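Local coordinates for exodeoxyribonuclease III (Methanosarcina mazei, PDB 5J8N), which probably cleaves the phosphodiester backbone of DNA at abasic sites and trims 3' ends as a magnesium- or manganese-dependent nuclease of the exonuclease III family, at residues V152-K157 with P175-W180; N202-S207 with R220-F225. The protein carries 3 engineered substitutions. One frame throughout, in Å; residues are numbered along the deposited sequence.

Contact 1: residues V152-K157 with P175-W180; sequences VNTAHK and PEERAW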
ATOM      1  N   VAL A 152       1.285  -0.922  -5.225  1.00 11.15           N
ATOM      2  CA  VAL A 152       0.691  -1.651  -6.351  1.00 12.74           C
ATOM      3  C   VAL A 152       1.802  -2.101  -7.305  1.00 11.75           C
ATOM      4  O   VAL A 152       1.580  -2.977  -8.149  1.00 12.91           O
ATOM      5  CB  VAL A 152      -0.330  -0.707  -7.019  1.00 11.86           C
ATOM      6  CG1 VAL A 152      -0.926  -1.300  -8.299  1.00 14.21           C
ATOM      7  CG2 VAL A 152      -1.433  -0.378  -6.006  1.00 13.13           C
ATOM      8  N   ASN A 153       2.990  -1.483  -7.232  1.00 11.64           N
ATOM      9  CA  ASN A 153       4.104  -1.830  -8.128  1.00 11.80           C
ATOM     10  C   ASN A 153       3.775  -1.603  -9.601  1.00 12.75           C
ATOM     11  O   ASN A 153       4.439  -2.178 -10.477  1.00 13.57           O
ATOM     12  CB  ASN A 153       4.620  -3.272  -7.881  1.00 13.19           C
ATOM     13  CG  ASN A 153       5.809  -3.296  -6.949  1.00 15.83           C
ATOM     14  OD1 ASN A 153       6.774  -2.564  -7.163  1.00 15.98           O
ATOM     15  ND2 ASN A 153       5.711  -4.062  -5.860  1.00 17.77           N
ATOM     16  N   THR A 154       2.834  -0.673  -9.856  1.00 14.19           N
ATOM     17  CA  THR A 154       2.500  -0.235 -11.212  1.00 13.35           C
ATOM     18  C   THR A 154       2.148   1.233 -11.190  1.00 13.49           C
ATOM     19  O   THR A 154       1.473   1.675 -10.232  1.00 13.64           O
ATOM     20  CB  THR A 154       1.272  -1.050 -11.774  1.00 14.60           C
ATOM     21  OG1 THR A 154       1.622  -2.440 -11.827  1.00 15.07           O
ATOM     22  CG2 THR A 154       0.902  -0.612 -13.193  1.00 15.65           C
ATOM     23  N   ALA A 155       2.636   1.981 -12.189  1.00 13.25           N
ATOM     24  CA  ALA A 155       2.221   3.364 -12.427  1.00 13.07           C
ATOM     25  C   ALA A 155       1.068   3.311 -13.416  1.00 14.06           C
ATOM     26  O   ALA A 155       1.222   2.798 -14.522  1.00 16.04           O
ATOM     27  CB  ALA A 155       3.427   4.190 -12.993  1.00 15.03           C
ATOM     28  N   HIS A 156      -0.086   3.865 -13.014  1.00 13.29           N
ATOM     29  CA  HIS A 156      -1.307   3.618 -13.774  1.00 13.99           C
ATOM     30  C   HIS A 156      -1.255   4.250 -15.160  1.00 14.85           C
ATOM     31  O   HIS A 156      -1.517   3.582 -16.188  1.00 16.21           O
ATOM     32  CB  HIS A 156      -2.491   4.156 -12.972  1.00 13.45           C
ATOM     33  CG  HIS A 156      -3.813   3.841 -13.574  1.00 15.33           C
ATOM     34  ND1 HIS A 156      -4.976   4.441 -13.132  1.00 17.72           N
ATOM     35  CD2 HIS A 156      -4.164   3.026 -14.594  1.00 14.88           C
ATOM     36  CE1 HIS A 156      -5.990   3.991 -13.857  1.00 19.36           C
ATOM     37  NE2 HIS A 156      -5.527   3.133 -14.748  1.00 17.31           N
ATOM     38  N   LYS A 157      -0.946   5.542 -15.222  1.00 15.31           N
ATOM     39  CA  LYS A 157      -1.045   6.347 -16.449  1.00 16.84           C
ATOM     40  C   LYS A 157       0.317   7.001 -16.717  1.00 15.54           C
ATOM     41  O   LYS A 157       1.206   7.001 -15.846  1.00 15.12           O
ATOM     42  CB  LYS A 157      -2.155   7.428 -16.344  1.00 18.62           C
ATOM     43  CG  LYS A 157      -3.532   6.831 -16.097  1.00 20.09           C
ATOM     44  CD  LYS A 157      -4.571   7.945 -15.900  1.00 23.40           C
ATOM     45  CE  LYS A 157      -5.953   7.417 -15.583  1.00 26.58           C
ATOM     46  NZ  LYS A 157      -6.696   7.070 -16.837  1.00 34.18           N
ATOM     47  N   PRO A 175       1.600  -2.380 -20.681  1.00 19.09           N
ATOM     48  CA  PRO A 175       0.179  -2.180 -20.993  1.00 19.71           C
ATOM     49  C   PRO A 175      -0.770  -3.095 -20.203  1.00 20.11           C
ATOM     50  O   PRO A 175      -1.820  -2.603 -19.723  1.00 21.17           O
ATOM     51  CB  PRO A 175       0.117  -2.457 -22.517  1.00 23.52           C
ATOM     52  CG  PRO A 175       1.487  -1.940 -23.021  1.00 21.40           C
ATOM     53  CD  PRO A 175       2.442  -2.426 -21.902  1.00 20.19           C
ATOM     54  N   GLU A 176      -0.459  -4.373 -20.024  1.00 19.35           N
ATOM     55  CA  GLU A 176      -1.373  -5.278 -19.363  0.53 19.90           C
ATOM     56  C   GLU A 176      -1.546  -4.960 -17.876  1.00 19.22           C
ATOM     57  O   GLU A 176      -2.608  -5.184 -17.289  1.00 18.86           O
ATOM     58  CB  GLU A 176      -0.901  -6.720 -19.567  0.53 22.45           C
ATOM     59  CG  GLU A 176       0.568  -6.932 -19.154  0.53 24.22           C
ATOM     60  CD  GLU A 176       1.590  -6.826 -20.307  0.53 24.24           C
ATOM     61  OE1 GLU A 176       2.554  -7.646 -20.295  0.53 31.33           O
ATOM     62  OE2 GLU A 176       1.463  -5.976 -21.240  0.53 24.20           O
ATOM     63  N   GLU A 177      -0.498  -4.443 -17.249  1.00 16.89           N
ATOM     64  CA  GLU A 177      -0.598  -4.049 -15.852  1.00 17.01           C
ATOM     65  C   GLU A 177      -1.500  -2.804 -15.699  1.00 16.61           C
ATOM     66  O   GLU A 177      -2.354  -2.718 -14.779  1.00 15.87           O
ATOM     67  CB  GLU A 177       0.776  -3.771 -15.285  1.00 16.35           C
ATOM     68  CG  GLU A 177       1.663  -5.001 -15.286  1.00 17.18           C
ATOM     69  CD  GLU A 177       3.111  -4.658 -15.020  1.00 18.30           C
ATOM     70  OE1 GLU A 177       3.613  -3.660 -15.592  1.00 17.69           O
ATOM     71  OE2 GLU A 177       3.738  -5.393 -14.223  1.00 16.62           O
ATOM     72  N   ARG A 178      -1.266  -1.825 -16.572  1.00 15.84           N
ATOM     73  CA  ARG A 178      -2.066  -0.599 -16.597  1.00 15.95           C
ATOM     74  C   ARG A 178      -3.525  -0.948 -16.897  1.00 16.82           C
ATOM     75  O   ARG A 178      -4.433  -0.355 -16.274  1.00 17.02           O
ATOM     76  CB  ARG A 178      -1.504   0.352 -17.635  1.00 16.80           C
ATOM     77  CG  ARG A 178      -0.044   0.776 -17.312  1.00 18.33           C
ATOM     78  CD  ARG A 178       0.560   1.515 -18.487  1.00 18.80           C
ATOM     79  NE  ARG A 178      -0.200   2.753 -18.733  1.00 19.70           N
ATOM     80  CZ  ARG A 178      -0.125   3.465 -19.850  1.00 22.41           C
ATOM     81  NH1 ARG A 178       0.671   3.086 -20.867  1.00 22.18           N
ATOM     82  NH2 ARG A 178      -0.851   4.574 -19.957  1.00 21.46           N
ATOM     83  N   ALA A 179      -3.740  -1.923 -17.789  1.00 17.54           N
ATOM     84  CA  ALA A 179      -5.099  -2.318 -18.194  1.00 16.82           C
ATOM     85  C   ALA A 179      -5.771  -2.942 -16.982  1.00 18.31           C
ATOM     86  O   ALA A 179      -6.991  -2.776 -16.770  1.00 17.92           O
ATOM     87  CB  ALA A 179      -5.077  -3.283 -19.371  1.00 18.69           C
ATOM     88  N   TRP A 180      -5.025  -3.717 -16.200  1.00 17.39           N
ATOM     89  CA  TRP A 180      -5.645  -4.302 -15.012  1.00 16.56           C
ATOM     90  C   TRP A 180      -6.089  -3.187 -14.069  1.00 15.60           C
ATOM     91  O   TRP A 180      -7.174  -3.277 -13.480  1.00 16.88           O
ATOM     92  CB  TRP A 180      -4.719  -5.298 -14.287  1.00 16.34           C
ATOM     93  CG  TRP A 180      -5.403  -5.751 -13.031  1.00 16.71           C
ATOM     94  CD1 TRP A 180      -6.341  -6.742 -12.930  1.00 18.93           C
ATOM     95  CD2 TRP A 180      -5.329  -5.136 -11.733  1.00 16.42           C
ATOM     96  NE1 TRP A 180      -6.820  -6.793 -11.631  1.00 16.99           N
ATOM     97  CE2 TRP A 180      -6.208  -5.826 -10.885  1.00 14.67           C
ATOM     98  CE3 TRP A 180      -4.557  -4.112 -11.202  1.00 15.58           C
ATOM     99  CZ2 TRP A 180      -6.350  -5.512  -9.519  1.00 16.37           C
ATOM    100  CZ3 TRP A 180      -4.692  -3.781  -9.845  1.00 17.18           C
ATOM    101  CH2 TRP A 180      -5.614  -4.480  -9.014  1.00 15.39           C
TER
HETATM  102  O   HOH W   1      -3.283   3.861 -18.295  1.00 20.31           O

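Contact 2: residues N202-S207 with R220-F225; sequences NYSWWS and RLDYVF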
ATOM      1  N   ASN A 202       3.921  13.944  -9.375  1.00 14.31           N
ATOM      2  CA  ASN A 202       3.534  13.404  -8.084  1.00 13.83           C
ATOM      3  C   ASN A 202       3.837  11.917  -8.032  1.00 13.70           C
ATOM      4  O   ASN A 202       3.127  11.098  -8.662  1.00 13.86           O
ATOM      5  CB  ASN A 202       2.043  13.664  -7.858  1.00 14.47           C
ATOM      6  CG  ASN A 202       1.774  15.097  -7.505  1.00 15.31           C
ATOM      7  OD1 ASN A 202       2.308  15.592  -6.506  1.00 17.56           O
ATOM      8  ND2 ASN A 202       0.982  15.800  -8.332  1.00 15.37           N
ATOM      9  N   TYR A 203       4.958  11.590  -7.353  1.00 13.19           N
ATOM     10  CA  TYR A 203       5.469  10.236  -7.338  1.00 11.78           C
ATOM     11  C   TYR A 203       5.659   9.741  -5.928  1.00 11.48           C
ATOM     12  O   TYR A 203       5.743  10.522  -4.970  1.00 12.20           O
ATOM     13  CB  TYR A 203       6.814  10.195  -8.095  1.00 12.92           C
ATOM     14  CG  TYR A 203       6.769  10.835  -9.452  1.00 13.50           C
ATOM     15  CD1 TYR A 203       5.781  10.496 -10.375  1.00 13.77           C
ATOM     16  CD2 TYR A 203       7.716  11.788  -9.826  1.00 14.24           C
ATOM     17  CE1 TYR A 203       5.727  11.104 -11.621  1.00 14.05           C
ATOM     18  CE2 TYR A 203       7.702  12.397 -11.084  1.00 13.94           C
ATOM     19  CZ  TYR A 203       6.695  12.058 -11.965  1.00 15.89           C
ATOM     20  OH  TYR A 203       6.632  12.691 -13.183  1.00 17.02           O
ATOM     21  N   SER A 204       5.822   8.429  -5.785  1.00 11.23           N
ATOM     22  CA  SER A 204       6.025   7.845  -4.449  1.00 10.62           C
ATOM     23  C   SER A 204       7.208   6.908  -4.422  1.00 11.94           C
ATOM     24  O   SER A 204       7.443   6.277  -3.395  1.00 11.44           O
ATOM     25  CB  SER A 204       4.761   7.093  -3.966  1.00 11.32           C
ATOM     26  OG  SER A 204       4.529   5.949  -4.819  1.00 11.46           O
ATOM     27  N   TRP A 205       7.940   6.770  -5.520  1.00 11.31           N
ATOM     28  CA  TRP A 205       9.131   5.895  -5.602  1.00 11.54           C
ATOM     29  C   TRP A 205      10.149   6.518  -6.512  1.00 11.01           C
ATOM     30  O   TRP A 205       9.802   7.095  -7.555  1.00 11.65           O
ATOM     31  CB  TRP A 205       8.733   4.488  -6.163  1.00 11.98           C
ATOM     32  CG  TRP A 205       9.938   3.609  -6.292  1.00 11.64           C
ATOM     33  CD1 TRP A 205      10.506   2.808  -5.300  1.00 12.63           C
ATOM     34  CD2 TRP A 205      10.798   3.457  -7.448  1.00 12.84           C
ATOM     35  NE1 TRP A 205      11.649   2.188  -5.781  1.00 12.72           N
ATOM     36  CE2 TRP A 205      11.881   2.582  -7.079  1.00 12.27           C
ATOM     37  CE3 TRP A 205      10.806   4.018  -8.739  1.00 14.06           C
ATOM     38  CZ2 TRP A 205      12.879   2.212  -7.957  1.00 14.43           C
ATOM     39  CZ3 TRP A 205      11.853   3.670  -9.599  1.00 14.19           C
ATOM     40  CH2 TRP A 205      12.864   2.766  -9.202  1.00 16.09           C
ATOM     41  N   TRP A 206      11.412   6.384  -6.109  1.00 11.07           N
ATOM     42  CA  TRP A 206      12.530   6.827  -6.930  1.00 11.80           C
ATOM     43  C   TRP A 206      13.652   5.829  -6.785  1.00 12.99           C
ATOM     44  O   TRP A 206      13.851   5.281  -5.681  1.00 14.72           O
ATOM     45  CB  TRP A 206      13.087   8.215  -6.523  1.00 12.68           C
ATOM     46  CG  TRP A 206      12.026   9.317  -6.408  1.00 12.26           C
ATOM     47  CD1 TRP A 206      11.805  10.302  -7.298  1.00 12.93           C
ATOM     48  CD2 TRP A 206      11.093   9.511  -5.339  1.00 11.74           C
ATOM     49  NE1 TRP A 206      10.759  11.117  -6.873  1.00 13.60           N
ATOM     50  CE2 TRP A 206      10.322  10.637  -5.663  1.00 13.46           C
ATOM     51  CE3 TRP A 206      10.845   8.831  -4.129  1.00 12.91           C
ATOM     52  CZ2 TRP A 206       9.337  11.124  -4.826  1.00 13.32           C
ATOM     53  CZ3 TRP A 206       9.833   9.303  -3.295  1.00 13.86           C
ATOM     54  CH2 TRP A 206       9.099  10.457  -3.667  1.00 13.66           C
ATOM     55  N   SER A 207      14.394   5.596  -7.859  1.00 13.88           N
ATOM     56  CA  SER A 207      15.588   4.766  -7.787  1.00 15.50           C
ATOM     57  C   SER A 207      16.556   5.359  -6.749  1.00 14.97           C
ATOM     58  O   SER A 207      16.612   6.564  -6.530  1.00 14.78           O
ATOM     59  CB  SER A 207      16.234   4.731  -9.174  1.00 18.34           C
ATOM     60  OG  SER A 207      17.495   4.033  -9.127  1.00 21.56           O
ATOM     61  N   ARG A 220       4.696   6.862  -9.435  1.00 12.06           N
ATOM     62  CA  ARG A 220       3.670   6.708  -8.396  1.00 12.43           C
ATOM     63  C   ARG A 220       3.241   5.247  -8.369  1.00 12.93           C
ATOM     64  O   ARG A 220       2.482   4.784  -9.235  1.00 13.25           O
ATOM     65  CB  ARG A 220       2.485   7.636  -8.664  1.00 12.36           C
ATOM     66  CG  ARG A 220       1.608   7.772  -7.422  1.00 12.17           C
ATOM     67  CD  ARG A 220       0.579   8.928  -7.572  1.00 12.68           C
ATOM     68  NE  ARG A 220      -0.372   8.658  -8.676  1.00 12.66           N
ATOM     69  CZ  ARG A 220      -1.631   8.221  -8.524  1.00 13.09           C
ATOM     70  NH1 ARG A 220      -2.400   8.001  -9.608  1.00 13.84           N
ATOM     71  NH2 ARG A 220      -2.179   8.042  -7.317  1.00 13.15           N
ATOM     72  N   LEU A 221       3.803   4.514  -7.414  1.00 11.31           N
ATOM     73  CA  LEU A 221       3.539   3.078  -7.227  1.00 12.55           C
ATOM     74  C   LEU A 221       2.628   2.796  -6.057  1.00 10.75           C
ATOM     75  O   LEU A 221       2.146   1.670  -5.922  1.00 12.37           O
ATOM     76  CB  LEU A 221       4.853   2.317  -6.979  1.00 11.81           C
ATOM     77  CG  LEU A 221       5.912   2.522  -8.082  1.00 11.68           C
ATOM     78  CD1 LEU A 221       7.141   1.703  -7.765  1.00 14.44           C
ATOM     79  CD2 LEU A 221       5.338   2.068  -9.449  1.00 14.97           C
ATOM     80  N   ASP A 222       2.447   3.803  -5.185  1.00 11.66           N
ATOM     81  CA  ASP A 222       1.729   3.608  -3.920  1.00 12.11           C
ATOM     82  C   ASP A 222       0.458   4.392  -3.973  1.00 12.11           C
ATOM     83  O   ASP A 222       0.446   5.564  -4.386  1.00 12.47           O
ATOM     84  CB  ASP A 222       2.616   4.071  -2.747  1.00 10.95           C
ATOM     85  CG  ASP A 222       3.903   3.313  -2.741  1.00 12.68           C
ATOM     86  OD1 ASP A 222       3.917   2.168  -2.221  1.00 13.54           O
ATOM     87  OD2 ASP A 222       4.890   3.818  -3.318  1.00 12.26           O
ATOM     88  N   TYR A 223      -0.637   3.776  -3.502  1.00 11.16           N
ATOM     89  CA  TYR A 223      -1.981   4.320  -3.681  1.00 11.22           C
ATOM     90  C   TYR A 223      -2.836   4.041  -2.453  1.00 10.99           C
ATOM     91  O   TYR A 223      -2.546   3.104  -1.688  1.00 11.97           O
ATOM     92  CB  TYR A 223      -2.672   3.645  -4.870  1.00 12.68           C
ATOM     93  CG  TYR A 223      -2.001   3.733  -6.218  1.00 11.84           C
ATOM     94  CD1 TYR A 223      -0.888   2.942  -6.523  1.00 10.94           C
ATOM     95  CD2 TYR A 223      -2.552   4.528  -7.230  1.00 13.08           C
ATOM     96  CE1 TYR A 223      -0.286   2.987  -7.774  1.00 11.63           C
ATOM     97  CE2 TYR A 223      -1.947   4.599  -8.508  1.00 13.32           C
ATOM     98  CZ  TYR A 223      -0.839   3.782  -8.754  1.00 12.32           C
ATOM     99  OH  TYR A 223      -0.305   3.812 -10.027  1.00 14.16           O
ATOM    100  N   VAL A 224      -3.886   4.822  -2.308  1.00 10.61           N
ATOM    101  CA  VAL A 224      -4.984   4.373  -1.447  1.00 11.89           C
ATOM    102  C   VAL A 224      -6.221   4.430  -2.302  1.00 11.44           C
ATOM    103  O   VAL A 224      -6.604   5.480  -2.840  1.00 13.21           O
ATOM    104  CB  VAL A 224      -5.166   5.187  -0.142  1.00 10.79           C
ATOM    105  CG1 VAL A 224      -6.209   4.512   0.734  1.00 15.21           C
ATOM    106  CG2 VAL A 224      -3.832   5.337   0.620  1.00 12.33           C
ATOM    107  N   PHE A 225      -6.888   3.295  -2.471  1.00 12.74           N
ATOM    108  CA  PHE A 225      -8.142   3.187  -3.198  1.00 11.95           C
ATOM    109  C   PHE A 225      -9.297   3.101  -2.243  1.00 11.98           C
ATOM    110  O   PHE A 225      -9.146   2.575  -1.124  1.00 13.56           O
ATOM    111  CB  PHE A 225      -8.159   1.948  -4.085  1.00 12.35           C
ATOM    112  CG  PHE A 225      -6.968   1.838  -4.993  1.00 11.89           C
ATOM    113  CD1 PHE A 225      -6.918   2.575  -6.183  1.00 13.02           C
ATOM    114  CD2 PHE A 225      -5.928   1.035  -4.649  1.00 12.41           C
ATOM    115  CE1 PHE A 225      -5.796   2.459  -7.040  1.00 13.77           C
ATOM    116  CE2 PHE A 225      -4.802   0.903  -5.492  1.00 12.51           C
ATOM    117  CZ  PHE A 225      -4.743   1.652  -6.683  1.00 13.00           C
TER

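Contact 1: residues V152-K157 with P175-W180
The backbone oxygen of His-156 accepts two hydrogen bonds, one from Arg-178 NE and one from a water. Arg-178 NE donates to His-156 O at 3.0 Å, with an N-H...O angle of 161°. The oxygen lies at the edge of the guanidinium, almost in its plane, and NE stands tilted 34° out of the carbonyl plane. The water donates to His-156 O at 2.8 Å and accepts a weak bond from Arg-178 NH2. The arginine chain bends at its third torsion (chi3 63°), and this turns NE back to the carbonyl. Arg-178 CG packs 3.7 Å from Ala-155 O. The contact joins the loop after strand 146-149 to the start of helix 175-186, in the DNase I-like fold. Asn-153, in this loop, is predicted to bind metal and to stabilise the transition state. The methyl CG2 of Thr-154 lies 3.8 Å from Glu-177 CB, and the two side chains cross obliquely. Their polar ends turn to other partners: Thr-154 OG1 bonds to Tyr-129 OH, and Glu-177 OE2 forms a salt bridge with Lys-125 of helix 119-141. The imidazole of His-156 passes the helix backbone, with CD2 3.8 Å from Arg-178 O. Its NE2 is hydrogen-bonded to Asp-182 OD1, one turn further along the same helix.

Contact 2: residues N202-S207 with R220-F225
Ser-204 OG sits between its own backbone N and carbonyl carbon (chi1 66°), and Asp-222 CG lies anti to its carbonyl carbon (chi1 -58°). These torsions bring hydroxyl and carboxylate together across a beta hairpin, formed by strand 205-206 and the long strand 218-227. Ser-204 and Trp-205 both face Trp-219 in a classic beta bulge. Ser-204 OG donates in a short bond of 2.6 Å to Asp-222 OD2, which accepts with its anti lone pair. The same hydroxyl accepts from Leu-221 N at 3.1 Å, a bent bond with an N-H...O angle of 142°. One serine oxygen therefore ties the carboxylate to the backbone just before it. Asp-222 OD2 is also hydrogen-bonded to His-248 ND1. Asp-222 is predicted to be important for catalysis and His-248 to be the proton acceptor, so Ser-204 probably acts as a second-shell residue that fixes the carboxylate beside the imidazole.

Next to these bonds, Trp-205 and Leu-221 run side by side and point the same way. Leu-221 CD1 touches Trp-205 CB at 3.6 Å and also meets Trp-205 CG. The indole NE1 of Trp-205 bonds to Asp-247 OD2, a predicted metal ligand, and the Trp-205 ring packs edge-to-face with His-248. Arg-220 runs past the backbone of Asn-202. Its guanidinium forms salt bridges with Asp-160 and Asp-191. Tyr-223 CE2 lies 3.4 Å above the plane of the Arg-220 guanidinium, offset toward its rim. Nearer the backbone, Arg-220 CD lies 3.5 Å from Asn-202 O.

Overall arrangement
Going from the N terminus, contact 1 comes first. It closes the loop between strand 146-149 and helix 175-186, with 17 residues between its segments. The chain then runs through the rest of helix 175-186, strand 189-191 and helix 192-196 before contact 2 opens. Contact 2 closes the hairpin of 202-207 and 220-225. The two contacts follow in series and neither encloses nor crosses the other. They meet in space, with centres about 12 Å apart. Val-152 N lies 2.8 Å from Leu-221 O, and Tyr-223 OH 2.8 Å from Thr-154 O, both probable hydrogen bonds. Strand 218-227 thus ties the loop of contact 1, with predicted site residue Asn-153, to the hairpin that carries Asp-222.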